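2-oxoadipate dioxygenase/decarboxylase (Pseudomonas putida, PDB 6W1H) catalyses the iron-dependent decarboxylation and hydroxylation of 2-oxoadipate to D-2-hydroxyglutarate, a step in D-lysine catabolism. Local coordinates at residues R127-L132 / E397-V402. Numbering follows the deposited sequence.
Sequences RVFTSL and EDFLPV. With OOG (2-oxoadipic acid), chain C.
Phe129 turns the edge of its ring onto a face of Phe399 in a T-shaped pair, the centroids 5.1 Å apart and the planes at 70°. CD2 of Phe129 lies 3.6 Å from CD1 of Phe399, while CB of Phe129 sits over the same ring in a CH-pi contact. With CG anti to the backbone N (chi1 -170°), the Phe129 ring also reaches the substrate: one face lies against the 2-oxoadipate chain, CD1 3.4 Å from its C3. CE2 of Phe129 approaches CB of Pro401, which follows a cis peptide bond, and the backbone N-H of Val402 points at O4 of the substrate, N to O4 3.0 Å, in a nearly straight bond (171°). Strand 127-133 belongs to the mixed five-stranded sheet of this glyoxalase-clan enzyme, pairing with strand 69-75, which carries the iron ligand His70; the 397-402 loop passes the Phe129 ring and ends beside the substrate at Val402. Replacing Phe129 with alanine is likely to open a gap beside the substrate's methylenes and leave the Phe399 ring freer to shift. Farther out, Arg127 NH1 forms a salt bridge with OE1 of Glu397 at 2.7 Å, on the carboxylate's syn side but tilted out of its plane. Arg127 NH1 also forms a salt bridge with Glu68, and OE2 of Glu397 one with Arg64, and His70 meets Phe399 edge-to-face.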
ATOM      1  N   ARG A 127       2.923   4.098   2.946  1.00 10.22           N
ATOM      2  CA  ARG A 127       3.599   2.945   2.336  1.00 12.37           C
ATOM      3  C   ARG A 127       3.691   3.222   0.841  1.00 11.31           C
ATOM      4  O   ARG A 127       2.802   3.815   0.299  1.00 12.99           O
ATOM      5  CB  ARG A 127       2.844   1.639   2.620  1.00 15.07           C
ATOM      6  CG  ARG A 127       1.362   1.851   2.838  1.00 22.85           C
ATOM      7  CD  ARG A 127       0.466   0.666   2.865  1.00 17.73           C
ATOM      8  NE  ARG A 127      -0.061   0.619   4.202  1.00 14.48           N
ATOM      9  CZ  ARG A 127      -1.070   1.339   4.619  1.00 14.11           C
ATOM     10  NH1 ARG A 127      -1.552   1.159   5.807  1.00 12.82           N
ATOM     11  NH2 ARG A 127      -1.647   2.216   3.837  1.00 15.02           N
ATOM     12  N   VAL A 128       4.781   2.832   0.227  1.00 10.69           N
ATOM     13  CA  VAL A 128       4.948   2.984  -1.215  1.00 11.34           C
ATOM     14  C   VAL A 128       5.283   1.628  -1.823  1.00 11.12           C
ATOM     15  O   VAL A 128       6.373   1.094  -1.604  1.00 10.95           O
ATOM     16  CB  VAL A 128       5.973   4.061  -1.602  1.00 11.96           C
ATOM     17  CG1 VAL A 128       6.127   4.107  -3.130  1.00 12.86           C
ATOM     18  CG2 VAL A 128       5.556   5.437  -1.074  1.00 14.18           C
ATOM     19  N   PHE A 129       4.347   1.080  -2.596  1.00 11.58           N
ATOM     20  CA  PHE A 129       4.595  -0.150  -3.333  1.00 10.26           C
ATOM     21  C   PHE A 129       5.479   0.203  -4.507  1.00 11.02           C
ATOM     22  O   PHE A 129       5.134   1.088  -5.293  1.00 11.45           O
ATOM     23  CB  PHE A 129       3.278  -0.727  -3.814  1.00 12.53           C
ATOM     24  CG  PHE A 129       3.378  -2.114  -4.387  1.00 14.35           C
ATOM     25  CD1 PHE A 129       3.728  -2.306  -5.717  1.00 15.93           C
ATOM     26  CD2 PHE A 129       3.098  -3.222  -3.607  1.00 15.78           C
ATOM     27  CE1 PHE A 129       3.782  -3.588  -6.270  1.00 17.50           C
ATOM     28  CE2 PHE A 129       3.156  -4.501  -4.139  1.00 17.68           C
ATOM     29  CZ  PHE A 129       3.490  -4.685  -5.483  1.00 17.00           C
ATOM     30  N   THR A 130       6.643  -0.435  -4.591  1.00 10.95           N
ATOM     31  CA  THR A 130       7.687  -0.054  -5.534  1.00 11.25           C
ATOM     32  C   THR A 130       8.060  -1.240  -6.415  1.00 11.36           C
ATOM     33  O   THR A 130       8.537  -2.272  -5.923  1.00 13.26           O
ATOM     34  CB  THR A 130       8.912   0.453  -4.774  1.00 11.12           C
ATOM     35  OG1 THR A 130       8.535   1.538  -3.927  1.00 11.54           O
ATOM     36  CG2 THR A 130       9.966   0.897  -5.754  1.00 11.18           C
ATOM     37  N   SER A 131       7.837  -1.088  -7.714  1.00 13.71           N
ATOM     38  CA  SER A 131       8.112  -2.136  -8.686  1.00 14.47           C
ATOM     39  C   SER A 131       9.369  -1.814  -9.480  1.00 14.46           C
ATOM     40  O   SER A 131       9.601  -0.657  -9.858  1.00 15.51           O
ATOM     41  CB  SER A 131       6.941  -2.271  -9.654  1.00 15.54           C
ATOM     42  OG  SER A 131       5.801  -2.748  -8.984  1.00 16.69           O
ATOM     43  N   LEU A 132      10.164  -2.846  -9.751  1.00 14.97           N
ATOM     44  CA  LEU A 132      11.335  -2.743 -10.618  1.00 14.02           C
ATOM     45  C   LEU A 132      11.043  -3.478 -11.916  1.00 15.57           C
ATOM     46  O   LEU A 132      10.734  -4.677 -11.889  1.00 15.92           O
ATOM     47  CB  LEU A 132      12.571  -3.337  -9.943  1.00 15.44           C
ATOM     48  CG  LEU A 132      13.798  -3.601 -10.820  1.00 16.13           C
ATOM     49  CD1 LEU A 132      14.332  -2.295 -11.426  1.00 16.88           C
ATOM     50  CD2 LEU A 132      14.893  -4.325 -10.041  1.00 16.78           C
ATOM     51  N   GLU A 397      -1.124  -4.011   6.552  1.00  9.94           N
ATOM     52  CA  GLU A 397      -0.294  -2.920   6.059  1.00 10.57           C
ATOM     53  C   GLU A 397       0.284  -3.194   4.675  1.00 11.93           C
ATOM     54  O   GLU A 397       0.995  -2.343   4.137  1.00 12.51           O
ATOM     55  CB  GLU A 397       0.880  -2.673   7.028  1.00 10.61           C
ATOM     56  CG  GLU A 397       0.470  -2.432   8.440  1.00 10.90           C
ATOM     57  CD  GLU A 397      -0.124  -1.062   8.665  1.00 13.08           C
ATOM     58  OE1 GLU A 397      -0.143  -0.250   7.701  1.00 15.56           O
ATOM     59  OE2 GLU A 397      -0.588  -0.799   9.793  1.00 14.55           O
ATOM     60  N   ASP A 398      -0.003  -4.346   4.077  1.00 11.39           N
ATOM     61  CA  ASP A 398       0.626  -4.756   2.840  1.00 12.25           C
ATOM     62  C   ASP A 398      -0.374  -4.723   1.687  1.00 10.80           C
ATOM     63  O   ASP A 398      -1.310  -3.914   1.708  1.00 11.61           O
ATOM     64  CB  ASP A 398       1.291  -6.108   3.051  1.00 14.14           C
ATOM     65  CG  ASP A 398       2.268  -6.082   4.185  1.00 16.81           C
ATOM     66  OD1 ASP A 398       3.258  -5.351   4.045  1.00 17.82           O
ATOM     67  OD2 ASP A 398       2.002  -6.772   5.217  1.00 20.37           O
ATOM     68  N   PHE A 399      -0.158  -5.559   0.677  1.00 11.60           N
ATOM     69  CA  PHE A 399      -0.878  -5.457  -0.587  1.00 12.25           C
ATOM     70  C   PHE A 399      -1.284  -6.832  -1.101  1.00 15.32           C
ATOM     71  O   PHE A 399      -0.622  -7.830  -0.845  1.00 18.59           O
ATOM     72  CB  PHE A 399       0.005  -4.727  -1.625  1.00 11.86           C
ATOM     73  CG  PHE A 399       0.369  -3.344  -1.219  1.00 10.84           C
ATOM     74  CD1 PHE A 399       1.465  -3.112  -0.405  1.00 10.68           C
ATOM     75  CD2 PHE A 399      -0.407  -2.275  -1.627  1.00 12.49           C
ATOM     76  CE1 PHE A 399       1.780  -1.802  -0.012  1.00 13.14           C
ATOM     77  CE2 PHE A 399      -0.102  -0.993  -1.246  1.00 14.69           C
ATOM     78  CZ  PHE A 399       0.991  -0.750  -0.442  1.00 13.91           C
ATOM     79  N   LEU A 400      -2.412  -6.884  -1.780  1.00 12.34           N
ATOM     80  CA  LEU A 400      -2.906  -8.156  -2.301  1.00 15.29           C
ATOM     81  C   LEU A 400      -1.927  -8.836  -3.246  1.00 18.74           C
ATOM     82  O   LEU A 400      -1.743 -10.053  -3.109  1.00 21.75           O
ATOM     83  CB  LEU A 400      -4.285  -7.970  -2.942  1.00 13.65           C
ATOM     84  CG  LEU A 400      -5.408  -7.498  -2.023  1.00 14.01           C
ATOM     85  CD1 LEU A 400      -6.674  -7.290  -2.867  1.00 14.98           C
ATOM     86  CD2 LEU A 400      -5.636  -8.453  -0.910  1.00 15.99           C
ATOM     87  N   PRO A 401      -1.332  -8.165  -4.265  1.00 17.30           N
ATOM     88  CA  PRO A 401      -1.543  -6.786  -4.730  1.00 16.10           C
ATOM     89  C   PRO A 401      -2.538  -6.683  -5.897  1.00 18.09           C
ATOM     90  O   PRO A 401      -2.955  -7.702  -6.464  1.00 18.86           O
ATOM     91  CB  PRO A 401      -0.155  -6.408  -5.256  1.00 15.93           C
ATOM     92  CG  PRO A 401       0.340  -7.712  -5.878  1.00 18.04           C
ATOM     93  CD  PRO A 401      -0.290  -8.843  -5.073  1.00 18.47           C
ATOM     94  N   VAL A 402      -2.912  -5.477  -6.294  1.00 18.13           N
ATOM     95  CA  VAL A 402      -3.906  -5.168  -7.340  1.00 20.69           C
ATOM     96  C   VAL A 402      -3.364  -3.968  -8.116  1.00 18.68           C
ATOM     97  O   VAL A 402      -2.626  -3.250  -7.645  1.00 19.55           O
ATOM     98  CB  VAL A 402      -5.292  -4.889  -6.717  1.00 24.95           C
ATOM     99  CG1 VAL A 402      -5.324  -3.662  -5.823  1.00 22.76           C
ATOM    100  CG2 VAL A 402      -6.394  -4.800  -7.768  1.00 28.74           C
TER
HETATM  101  C2  OOG C 501       0.114  -1.452  -8.815  1.00 25.13           C
HETATM  102  C3  OOG C 501       1.025  -1.534  -7.601  1.00 22.24           C
HETATM  103  C4  OOG C 501       0.345  -2.286  -6.465  1.00 18.48           C
HETATM  104  C6  OOG C 501      -1.761  -2.022  -4.912  1.00 16.19           C
HETATM  105  O4  OOG C 501      -1.722  -3.278  -4.671  1.00 15.18           O
HETATM  106  O3  OOG C 501      -2.687  -1.268  -4.478  1.00 16.21           O
HETATM  107  C5  OOG C 501      -0.668  -1.381  -5.740  1.00 17.60           C
HETATM  108  C1  OOG C 501       0.871  -0.939 -10.055  1.00 23.78           C
HETATM  109  O1  OOG C 501       0.346  -0.968 -11.125  1.00 24.60           O
HETATM  110  O2  OOG C 501       2.171  -0.434  -9.971  1.00 22.39           O
HETATM  111  O5  OOG C 501      -0.634  -0.193  -5.773  1.00 17.60           O